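Local coordinates for berberine bridge enzyme-like 28 (Arabidopsis thaliana, PDB 5D79), which binds FAD as a secreted plant oxidoreductase of the berberine bridge enzyme-like family and takes part in adaptation to salt stress, at residues T144-T149 / I239-V244; I136-D141 / G154-E159; D200-A205 / D223-I228. All blocks are in the same frame, centred on the assembly; numbering follows the deposited sequence. Where two conformers were deposited one is given.

Interaction 1 of 3, residues T144-T149 / I239-V244; sequences TGWVQT and ILSWKV. With FAD (flavin-adenine dinucleotide), chain E; PO4 (phosphate ion), chain D.
Lys243 lies across the Trp146 indole. Lys243 CB sits over the middle of the six-membered ring, 3.5 Å from the Trp146 centroid, a CH-pi contact; with CG anti to the backbone N (chi1 -168°), the extended chain runs on across the indole. CG passes above the Trp146 CE2-NE1 bond, and Lys243 CD lies 3.4 Å from Trp146 NE1. CE leans on Thr144 CB, and Lys243 NZ donates to a water, 2.7 Å away, that also takes a weak bond from Trp146 NE1 at the ring edge. A phosphate ion, probably from the crystallisation liquor, lies toward the rim of the opposite ring face.

Underneath, strands 144-148 and 239-244 pair antiparallel. Val147 and Trp242 form a hydrogen-bonded pair, Val147 N reaching Trp242 O at 2.7 Å. Thr149 grips two successive carbonyls: its N binds Leu240 O, and OG1 donates to Ile239 O at 2.7 Å, on a lone pair. That same Ile239 O accepts a hydrogen bond from FAD N6A (2.8 Å), and Ile239 N donates to FAD N1A, pairing with the adenine both ways.

Strand 136-139 flanks 144-148, strand 202-208 flanks 239-244 with a classic bulge (Leu240 and Ser241 facing Leu206), and helix 179-184 packs against Trp242.

Interaction 2 of 3, residues I136-D141 / G154-E159; sequences ISLDVD and GELYYE
Helix 153-163 packs on the face of strand 136-139 that carries Ile136 and Leu138, an alpha/beta layer within the PCMH-type FAD-binding fold; the helix follows the hairpin of strands 136-139 and 144-148. The short axes run 9.4 Å apart at 37°.

Ile136 enters with both branches. Its CD1 pushes against the helix backbone, 3.6 Å from Leu156 N, beside Glu155 CB, while CG2, anti to the backbone N, meets Leu156 CD1 at 4.0 Å and the Glu159 methylene CG. The Ile136 and Leu156 side chains cross at about a right angle. One step along the strand face, Leu138 CD1 lies 3.7 Å from Glu159 CG, the two chains sliding past each other in opposite directions. Glu159 thus lends its aliphatic part to the apolar layer and, bent at chi2 (57°), leaves its carboxylate beside the strand, linked to it through a water.

Farther out, Val147 of the neighbouring strand touches both Ile136 and Leu156, and Ile160 on the next turn adds to the cover over Leu138. Glu155 is held by Thr152 N through OE1 and by a salt bridge from OE2 to Arg358.

That water completes the join: it donates to Glu159 OE2 at 2.9 Å and accepts from Leu138 N at 3.0 Å.

Interaction 3 of 3, residues D200-A205 / D223-I228; sequences DNIIDA and DYFWAI
The Phe225 ring meets strand 202-205 with its tip, and backbone rather than side chains receives it: a helix packed through an aromatic tip onto a sheet strand within the PCMH-type FAD-binding region. At the edge, near the ring plane, lie Ile202 O, 3.4 Å from Phe225 CZ, and Ala205 N beside CE1. The peptide between Ile203 and Asp204 approaches obliquely, Ile203 C standing 3.5 Å from Phe225 CZ. Next to CZ on the ring, Phe225 CE1 lies 3.5 Å from Asp204 CA. With CG anti to the backbone N (chi1 -172°), the ring projects from the helix far enough to bring its tip to the strand.

Side chains fill in around this tip. Ile202 CG2 comes within 4.2 Å of Phe225 CZ, the two groups crossing obliquely. Ala205 CB touches both Phe225 CE1 and, at 3.9 Å, Ile228 CD1.

Asp204 OD1 accepts a very short 2.5 Å hydrogen bond from Ala205 N through its anti lone pair, and another from Arg217 N.

The short axes of helix 223-227 and strand 202-205 lie at 117°. Helix 217-220 brings Arg217 and Met220 against Phe225, helix 504-514 packs on the Tyr224, Trp226 and Ala227 side chains, and strand 238-248 runs beside strand 202-208.

How the interactions relate
All three contacts belong to one antiparallel sheet of the FAD-binding region. Interaction 1 is its middle, with strands 136-139 and 202-208 on either side; the helix of interaction 2 covers the first, that of interaction 3 packs on the second. Trp146 N lies 2.8 Å from Ser137 O toward interaction 2, and Lys243 N 2.8 Å from Asp204 O toward interaction 3, both probable hydrogen bonds. Interactions 2 and 3 do not touch, their centres about 19 Å apart. Interaction 1 alone meets FAD directly, at the adenine; the side chains of Ile228 and Glu155 stay about 7 Å and 10 Å from the cofactor.

Interaction 1 of 3, residues T144-T149 / I239-V244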
# COMPACT_ATOMS: atom_id res chain seq x y z
N THR A 144 -21.49 -7.69 -0.59
CA THR A 144 -20.38 -8.18 0.22
C THR A 144 -19.57 -9.17 -0.60
O THR A 144 -19.98 -9.56 -1.69
CB THR A 144 -20.86 -8.86 1.54
OG1 THR A 144 -21.75 -9.95 1.26
CG2 THR A 144 -21.54 -7.84 2.44
N GLY A 145 -18.43 -9.58 -0.07
CA GLY A 145 -17.69 -10.67 -0.67
C GLY A 145 -16.58 -11.09 0.26
O GLY A 145 -16.08 -10.28 1.03
N TRP A 146 -16.20 -12.35 0.19
CA TRP A 146 -15.01 -12.75 0.91
C TRP A 146 -13.82 -12.76 -0.04
O TRP A 146 -13.93 -13.18 -1.20
CB TRP A 146 -15.21 -14.12 1.57
CG TRP A 146 -15.95 -14.03 2.86
CD1 TRP A 146 -17.30 -14.14 3.05
CD2 TRP A 146 -15.38 -13.81 4.16
NE1 TRP A 146 -17.61 -14.01 4.38
CE2 TRP A 146 -16.45 -13.80 5.08
CE3 TRP A 146 -14.08 -13.61 4.63
CZ2 TRP A 146 -16.25 -13.60 6.46
CZ3 TRP A 146 -13.88 -13.41 5.99
CH2 TRP A 146 -14.96 -13.41 6.89
N VAL A 147 -12.70 -12.24 0.43
CA VAL A 147 -11.52 -12.15 -0.41
C VAL A 147 -10.32 -12.72 0.32
O VAL A 147 -9.81 -12.10 1.26
CB VAL A 147 -11.21 -10.69 -0.81
CG1 VAL A 147 -10.19 -10.66 -1.96
CG2 VAL A 147 -12.50 -9.96 -1.19
N GLN A 148 -9.87 -13.89 -0.11
CA GLN A 148 -8.68 -14.51 0.46
C GLN A 148 -7.46 -13.65 0.20
O GLN A 148 -7.29 -13.08 -0.88
CB GLN A 148 -8.47 -15.91 -0.12
CG GLN A 148 -9.58 -16.88 0.19
CD GLN A 148 -9.12 -18.33 0.05
OE1 GLN A 148 -8.35 -18.65 -0.84
NE2 GLN A 148 -9.59 -19.19 0.94
N THR A 149 -6.60 -13.56 1.21
CA THR A 149 -5.52 -12.57 1.25
C THR A 149 -4.40 -12.76 0.21
O THR A 149 -3.52 -11.90 0.08
CB THR A 149 -4.88 -12.55 2.64
OG1 THR A 149 -4.66 -13.90 3.07
CG2 THR A 149 -5.81 -11.85 3.63
N ILE A 239 -3.50 -13.14 8.42
CA ILE A 239 -4.85 -12.86 7.96
C ILE A 239 -5.16 -13.74 6.75
O ILE A 239 -4.43 -13.72 5.76
CB ILE A 239 -5.05 -11.37 7.62
CG1 ILE A 239 -4.48 -10.49 8.74
CG2 ILE A 239 -6.52 -11.05 7.41
CD1 ILE A 239 -4.23 -9.07 8.35
N LEU A 240 -6.23 -14.53 6.85
CA LEU A 240 -6.56 -15.51 5.84
C LEU A 240 -7.51 -14.95 4.79
O LEU A 240 -7.42 -15.31 3.60
CB LEU A 240 -7.17 -16.75 6.48
CG LEU A 240 -6.24 -17.61 7.34
CD1 LEU A 240 -7.03 -18.79 7.88
CD2 LEU A 240 -5.01 -18.07 6.57
N SER A 241 -8.41 -14.07 5.23
CA SER A 241 -9.45 -13.59 4.34
C SER A 241 -10.05 -12.27 4.82
O SER A 241 -10.06 -11.98 6.01
CB SER A 241 -10.53 -14.67 4.22
OG SER A 241 -11.31 -14.46 3.06
N TRP A 242 -10.53 -11.46 3.88
CA TRP A 242 -11.26 -10.23 4.20
C TRP A 242 -12.72 -10.40 3.80
O TRP A 242 -13.00 -10.98 2.75
CB TRP A 242 -10.72 -9.00 3.45
CG TRP A 242 -9.29 -8.65 3.66
CD1 TRP A 242 -8.30 -8.69 2.73
CD2 TRP A 242 -8.69 -8.14 4.86
NE1 TRP A 242 -7.11 -8.27 3.28
CE2 TRP A 242 -7.32 -7.92 4.59
CE3 TRP A 242 -9.17 -7.88 6.15
CZ2 TRP A 242 -6.43 -7.44 5.55
CZ3 TRP A 242 -8.29 -7.40 7.11
CH2 TRP A 242 -6.93 -7.19 6.80
N LYS A 243 -13.64 -9.89 4.61
CA LYS A 243 -15.02 -9.73 4.15
C LYS A 243 -15.23 -8.27 3.81
O LYS A 243 -15.29 -7.43 4.70
CB LYS A 243 -16.05 -10.21 5.18
CG LYS A 243 -17.46 -10.32 4.57
CD LYS A 243 -18.46 -10.94 5.52
CE LYS A 243 -19.86 -10.92 4.90
NZ LYS A 243 -20.79 -11.87 5.58
N VAL A 244 -15.32 -7.98 2.51
CA VAL A 244 -15.43 -6.61 2.04
C VAL A 244 -16.87 -6.13 1.92
O VAL A 244 -17.81 -6.91 1.75
CB VAL A 244 -14.71 -6.42 0.66
CG1 VAL A 244 -13.25 -6.77 0.78
CG2 VAL A 244 -15.38 -7.26 -0.42
PA FAD E . 3.54 -7.91 0.77
O1A FAD E . 5.02 -7.67 0.66
O2A FAD E . 3.14 -9.32 0.39
O5B FAD E . 3.04 -7.53 2.27
C5B FAD E . 3.45 -6.33 2.89
C4B FAD E . 3.37 -6.40 4.42
O4B FAD E . 2.12 -6.94 4.80
C3B FAD E . 4.45 -7.31 4.99
O3B FAD E . 4.93 -6.82 6.23
C2B FAD E . 3.72 -8.63 5.17
O2B FAD E . 4.28 -9.42 6.20
C1B FAD E . 2.29 -8.19 5.44
N9A FAD E . 1.26 -9.15 4.97
C8A FAD E . 0.94 -9.52 3.68
N7A FAD E . -0.08 -10.41 3.73
C5A FAD E . -0.43 -10.61 5.03
C6A FAD E . -1.39 -11.41 5.65
N6A FAD E . -2.35 -11.99 4.95
N1A FAD E . -1.49 -11.40 7.03
C2A FAD E . -0.66 -10.60 7.78
N3A FAD E . 0.29 -9.82 7.16
C4A FAD E . 0.41 -9.82 5.81
N1 FAD E . -0.42 1.61 -1.49
C2 FAD E . -1.47 2.52 -1.49
O2 FAD E . -2.31 2.50 -0.58
N3 FAD E . -1.58 3.44 -2.52
C4 FAD E . -0.67 3.47 -3.56
O4 FAD E . -0.86 4.22 -4.51
C4X FAD E . 0.38 2.54 -3.57
N5 FAD E . 1.24 2.45 -4.66
C5X FAD E . 2.05 1.34 -4.79
C6 FAD E . 2.74 1.08 -5.97
C7 FAD E . 3.57 -0.04 -6.09
C7M FAD E . 4.31 -0.29 -7.36
C8 FAD E . 3.67 -0.94 -5.03
C8M FAD E . 4.57 -2.14 -5.12
C9 FAD E . 2.98 -0.69 -3.85
C9A FAD E . 2.22 0.47 -3.70
N10 FAD E . 1.56 0.75 -2.52
C10 FAD E . 0.47 1.59 -2.55
C1' FAD E . 1.97 0.08 -1.24
C2' FAD E . 1.24 -1.22 -0.97
O2' FAD E . -0.12 -0.94 -0.73
C3' FAD E . 1.91 -1.88 0.23
O3' FAD E . 3.22 -2.23 -0.12
C4' FAD E . 1.20 -3.14 0.66
O4' FAD E . 1.47 -3.41 2.01
C5' FAD E . 1.74 -4.31 -0.13
O5' FAD E . 0.85 -5.40 0.01
P FAD E . 1.28 -6.78 -0.67
O1P FAD E . 0.38 -7.89 -0.18
O2P FAD E . 1.23 -6.68 -2.18
O3P FAD E . 2.82 -6.85 -0.19
P PO4 D . -12.61 -17.59 2.77
O1 PO4 D . -12.77 -16.12 2.51
O2 PO4 D . -13.80 -18.06 3.58
O3 PO4 D . -12.55 -18.32 1.45
O4 PO4 D . -11.33 -17.85 3.52
O HOH W 1 -20.74 -13.76 3.71

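Interaction 2 of 3, residues I136-D141 / G154-E159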
# COMPACT_ATOMS: atom_id res chain seq x y z
N ILE A 136 -11.93 -15.49 -4.55
CA ILE A 136 -12.80 -14.34 -4.35
C ILE A 136 -14.25 -14.69 -4.62
O ILE A 136 -14.64 -15.01 -5.74
CB ILE A 136 -12.40 -13.16 -5.27
CG1 ILE A 136 -10.94 -12.75 -4.99
CG2 ILE A 136 -13.34 -11.97 -5.04
CD1 ILE A 136 -10.33 -11.85 -6.03
N SER A 137 -15.06 -14.63 -3.59
CA SER A 137 -16.47 -14.92 -3.74
C SER A 137 -17.31 -13.74 -3.28
O SER A 137 -17.41 -13.44 -2.08
CB SER A 137 -16.82 -16.18 -2.97
OG SER A 137 -15.83 -17.18 -3.16
N LEU A 138 -17.91 -13.05 -4.25
CA LEU A 138 -18.75 -11.90 -3.98
C LEU A 138 -20.22 -12.30 -3.86
O LEU A 138 -20.64 -13.33 -4.37
CB LEU A 138 -18.59 -10.86 -5.08
CG LEU A 138 -17.15 -10.58 -5.48
CD1 LEU A 138 -17.11 -9.62 -6.66
CD2 LEU A 138 -16.37 -10.05 -4.29
N ASP A 139 -20.98 -11.45 -3.18
CA ASP A 139 -22.43 -11.57 -3.14
C ASP A 139 -22.99 -10.25 -3.64
O ASP A 139 -23.30 -9.36 -2.84
CB ASP A 139 -22.91 -11.90 -1.71
CG ASP A 139 -24.44 -11.95 -1.57
OD1 ASP A 139 -25.17 -11.46 -2.45
OD2 ASP A 139 -24.91 -12.46 -0.53
N VAL A 140 -23.11 -10.10 -4.95
CA VAL A 140 -23.37 -8.77 -5.51
C VAL A 140 -24.70 -8.18 -5.00
O VAL A 140 -24.82 -6.97 -4.85
CB VAL A 140 -23.36 -8.80 -7.05
CG1 VAL A 140 -23.12 -7.42 -7.60
CG2 VAL A 140 -22.28 -9.72 -7.54
N ASP A 141 -25.68 -9.04 -4.71
CA ASP A 141 -27.01 -8.56 -4.31
C ASP A 141 -26.99 -8.04 -2.87
O ASP A 141 -27.72 -7.10 -2.53
CB ASP A 141 -28.07 -9.66 -4.46
CG ASP A 141 -28.21 -10.15 -5.91
OD1 ASP A 141 -28.03 -9.35 -6.86
OD2 ASP A 141 -28.52 -11.35 -6.09
N GLY A 154 -5.99 -6.13 -8.32
CA GLY A 154 -6.41 -6.34 -9.69
C GLY A 154 -7.39 -7.49 -9.89
O GLY A 154 -8.37 -7.37 -10.63
N GLU A 155 -7.13 -8.62 -9.23
CA GLU A 155 -8.02 -9.77 -9.34
C GLU A 155 -9.38 -9.43 -8.74
O GLU A 155 -10.43 -9.78 -9.30
CB GLU A 155 -7.40 -11.00 -8.64
CG GLU A 155 -6.21 -11.61 -9.39
CD GLU A 155 -5.30 -12.48 -8.50
OE1 GLU A 155 -5.53 -12.58 -7.27
OE2 GLU A 155 -4.33 -13.05 -9.05
N LEU A 156 -9.36 -8.73 -7.61
CA LEU A 156 -10.60 -8.32 -6.95
C LEU A 156 -11.40 -7.38 -7.87
O LEU A 156 -12.61 -7.57 -8.08
CB LEU A 156 -10.30 -7.64 -5.62
CG LEU A 156 -11.53 -7.01 -4.98
CD1 LEU A 156 -12.53 -8.09 -4.61
CD2 LEU A 156 -11.13 -6.18 -3.77
N TYR A 157 -10.71 -6.37 -8.39
CA TYR A 157 -11.30 -5.45 -9.34
C TYR A 157 -11.97 -6.19 -10.49
O TYR A 157 -13.11 -5.89 -10.87
CB TYR A 157 -10.24 -4.50 -9.88
CG TYR A 157 -9.78 -3.48 -8.89
CD1 TYR A 157 -10.54 -3.20 -7.76
CD2 TYR A 157 -8.59 -2.78 -9.07
CE1 TYR A 157 -10.12 -2.25 -6.84
CE2 TYR A 157 -8.17 -1.82 -8.16
CZ TYR A 157 -8.94 -1.56 -7.06
OH TYR A 157 -8.54 -0.62 -6.15
N TYR A 158 -11.26 -7.18 -11.02
CA TYR A 158 -11.71 -7.93 -12.18
C TYR A 158 -12.99 -8.68 -11.88
O TYR A 158 -13.90 -8.73 -12.69
CB TYR A 158 -10.63 -8.89 -12.65
CG TYR A 158 -10.97 -9.65 -13.90
CD1 TYR A 158 -11.02 -9.00 -15.14
CD2 TYR A 158 -11.24 -11.01 -13.86
CE1 TYR A 158 -11.32 -9.70 -16.30
CE2 TYR A 158 -11.55 -11.72 -15.01
CZ TYR A 158 -11.59 -11.06 -16.22
OH TYR A 158 -11.89 -11.77 -17.36
N GLU A 159 -13.04 -9.26 -10.69
CA GLU A 159 -14.18 -10.08 -10.29
C GLU A 159 -15.44 -9.21 -10.17
O GLU A 159 -16.50 -9.53 -10.71
CB GLU A 159 -13.84 -10.81 -8.98
CG GLU A 159 -14.85 -11.85 -8.51
CD GLU A 159 -15.15 -12.94 -9.53
OE1 GLU A 159 -14.24 -13.38 -10.29
OE2 GLU A 159 -16.33 -13.37 -9.54
O HOH W 2 -17.58 -14.24 -7.02

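Interaction 3 of 3, residues D200-A205 / D223-I228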
# COMPACT_ATOMS: atom_id res chain seq x y z
N ASP A 200 -11.23 0.83 5.73
CA ASP A 200 -12.44 1.46 6.22
C ASP A 200 -13.69 0.75 5.72
O ASP A 200 -14.80 1.10 6.12
CB ASP A 200 -12.49 2.93 5.78
CG ASP A 200 -11.37 3.75 6.38
OD1 ASP A 200 -10.79 3.33 7.41
OD2 ASP A 200 -11.06 4.81 5.82
N ASN A 201 -13.50 -0.25 4.86
CA ASN A 201 -14.60 -0.92 4.18
C ASN A 201 -14.56 -2.44 4.31
O ASN A 201 -14.93 -3.19 3.39
CB ASN A 201 -14.61 -0.51 2.71
CG ASN A 201 -14.96 0.95 2.53
OD1 ASN A 201 -16.13 1.29 2.41
ND2 ASN A 201 -13.95 1.81 2.54
N ILE A 202 -14.12 -2.89 5.47
CA ILE A 202 -14.02 -4.31 5.77
C ILE A 202 -14.88 -4.62 6.99
O ILE A 202 -14.79 -3.96 8.02
CB ILE A 202 -12.57 -4.70 6.00
CG1 ILE A 202 -11.82 -4.61 4.66
CG2 ILE A 202 -12.49 -6.09 6.63
CD1 ILE A 202 -10.33 -4.46 4.77
N ILE A 203 -15.73 -5.63 6.86
CA ILE A 203 -16.77 -5.86 7.86
C ILE A 203 -16.63 -7.18 8.64
O ILE A 203 -17.36 -7.42 9.59
CB ILE A 203 -18.15 -5.82 7.19
CG1 ILE A 203 -18.19 -6.75 5.99
CG2 ILE A 203 -18.50 -4.40 6.76
CD1 ILE A 203 -19.57 -6.92 5.39
N ASP A 204 -15.68 -8.02 8.23
CA ASP A 204 -15.35 -9.27 8.92
C ASP A 204 -14.04 -9.76 8.33
O ASP A 204 -13.61 -9.26 7.29
CB ASP A 204 -16.46 -10.33 8.78
CG ASP A 204 -16.35 -11.47 9.81
OD1 ASP A 204 -15.24 -11.75 10.32
OD2 ASP A 204 -17.38 -12.10 10.12
N ALA A 205 -13.40 -10.73 8.97
CA ALA A 205 -12.11 -11.22 8.50
C ALA A 205 -11.78 -12.51 9.18
O ALA A 205 -12.33 -12.82 10.23
CB ALA A 205 -11.02 -10.19 8.78
N ASP A 223 -11.02 -5.34 19.34
CA ASP A 223 -9.65 -4.82 19.41
C ASP A 223 -8.79 -5.47 18.31
O ASP A 223 -8.05 -4.79 17.59
CB ASP A 223 -9.03 -5.08 20.79
CG ASP A 223 -9.05 -3.85 21.70
OD1 ASP A 223 -9.31 -2.74 21.20
OD2 ASP A 223 -8.78 -3.99 22.92
N TYR A 224 -8.90 -6.78 18.19
CA TYR A 224 -8.16 -7.50 17.17
C TYR A 224 -8.62 -7.03 15.79
O TYR A 224 -7.79 -6.71 14.92
CB TYR A 224 -8.37 -9.01 17.35
CG TYR A 224 -7.22 -9.91 16.90
CD1 TYR A 224 -6.36 -9.55 15.85
CD2 TYR A 224 -7.01 -11.13 17.53
CE1 TYR A 224 -5.33 -10.39 15.46
CE2 TYR A 224 -5.98 -11.97 17.15
CZ TYR A 224 -5.15 -11.60 16.11
OH TYR A 224 -4.14 -12.47 15.76
N PHE A 225 -9.94 -6.99 15.59
CA PHE A 225 -10.53 -6.58 14.31
C PHE A 225 -10.12 -5.16 13.91
O PHE A 225 -10.04 -4.82 12.73
CB PHE A 225 -12.06 -6.67 14.38
CG PHE A 225 -12.73 -6.45 13.05
CD1 PHE A 225 -12.60 -7.39 12.03
CD2 PHE A 225 -13.47 -5.31 12.81
CE1 PHE A 225 -13.19 -7.18 10.79
CE2 PHE A 225 -14.07 -5.09 11.58
CZ PHE A 225 -13.93 -6.03 10.57
N TRP A 226 -9.86 -4.34 14.90
CA TRP A 226 -9.47 -2.97 14.65
C TRP A 226 -8.01 -2.94 14.19
O TRP A 226 -7.69 -2.35 13.15
CB TRP A 226 -9.70 -2.14 15.93
CG TRP A 226 -9.22 -0.73 15.93
CD1 TRP A 226 -9.92 0.37 15.54
CD2 TRP A 226 -7.94 -0.26 16.38
NE1 TRP A 226 -9.15 1.50 15.70
CE2 TRP A 226 -7.93 1.13 16.22
CE3 TRP A 226 -6.81 -0.89 16.90
CZ2 TRP A 226 -6.82 1.91 16.55
CZ3 TRP A 226 -5.72 -0.12 17.23
CH2 TRP A 226 -5.73 1.26 17.06
N ALA A 227 -7.15 -3.64 14.92
CA ALA A 227 -5.72 -3.60 14.69
C ALA A 227 -5.33 -4.08 13.29
O ALA A 227 -4.42 -3.53 12.68
CB ALA A 227 -4.99 -4.42 15.74
N ILE A 228 -6.01 -5.10 12.79
CA ILE A 228 -5.66 -5.67 11.49
C ILE A 228 -6.08 -4.76 10.34
O ILE A 228 -5.61 -4.93 9.21
CB ILE A 228 -6.27 -7.09 11.28
CG1 ILE A 228 -7.79 -7.06 11.40
CG2 ILE A 228 -5.70 -8.07 12.28
CD1 ILE A 228 -8.45 -8.39 11.09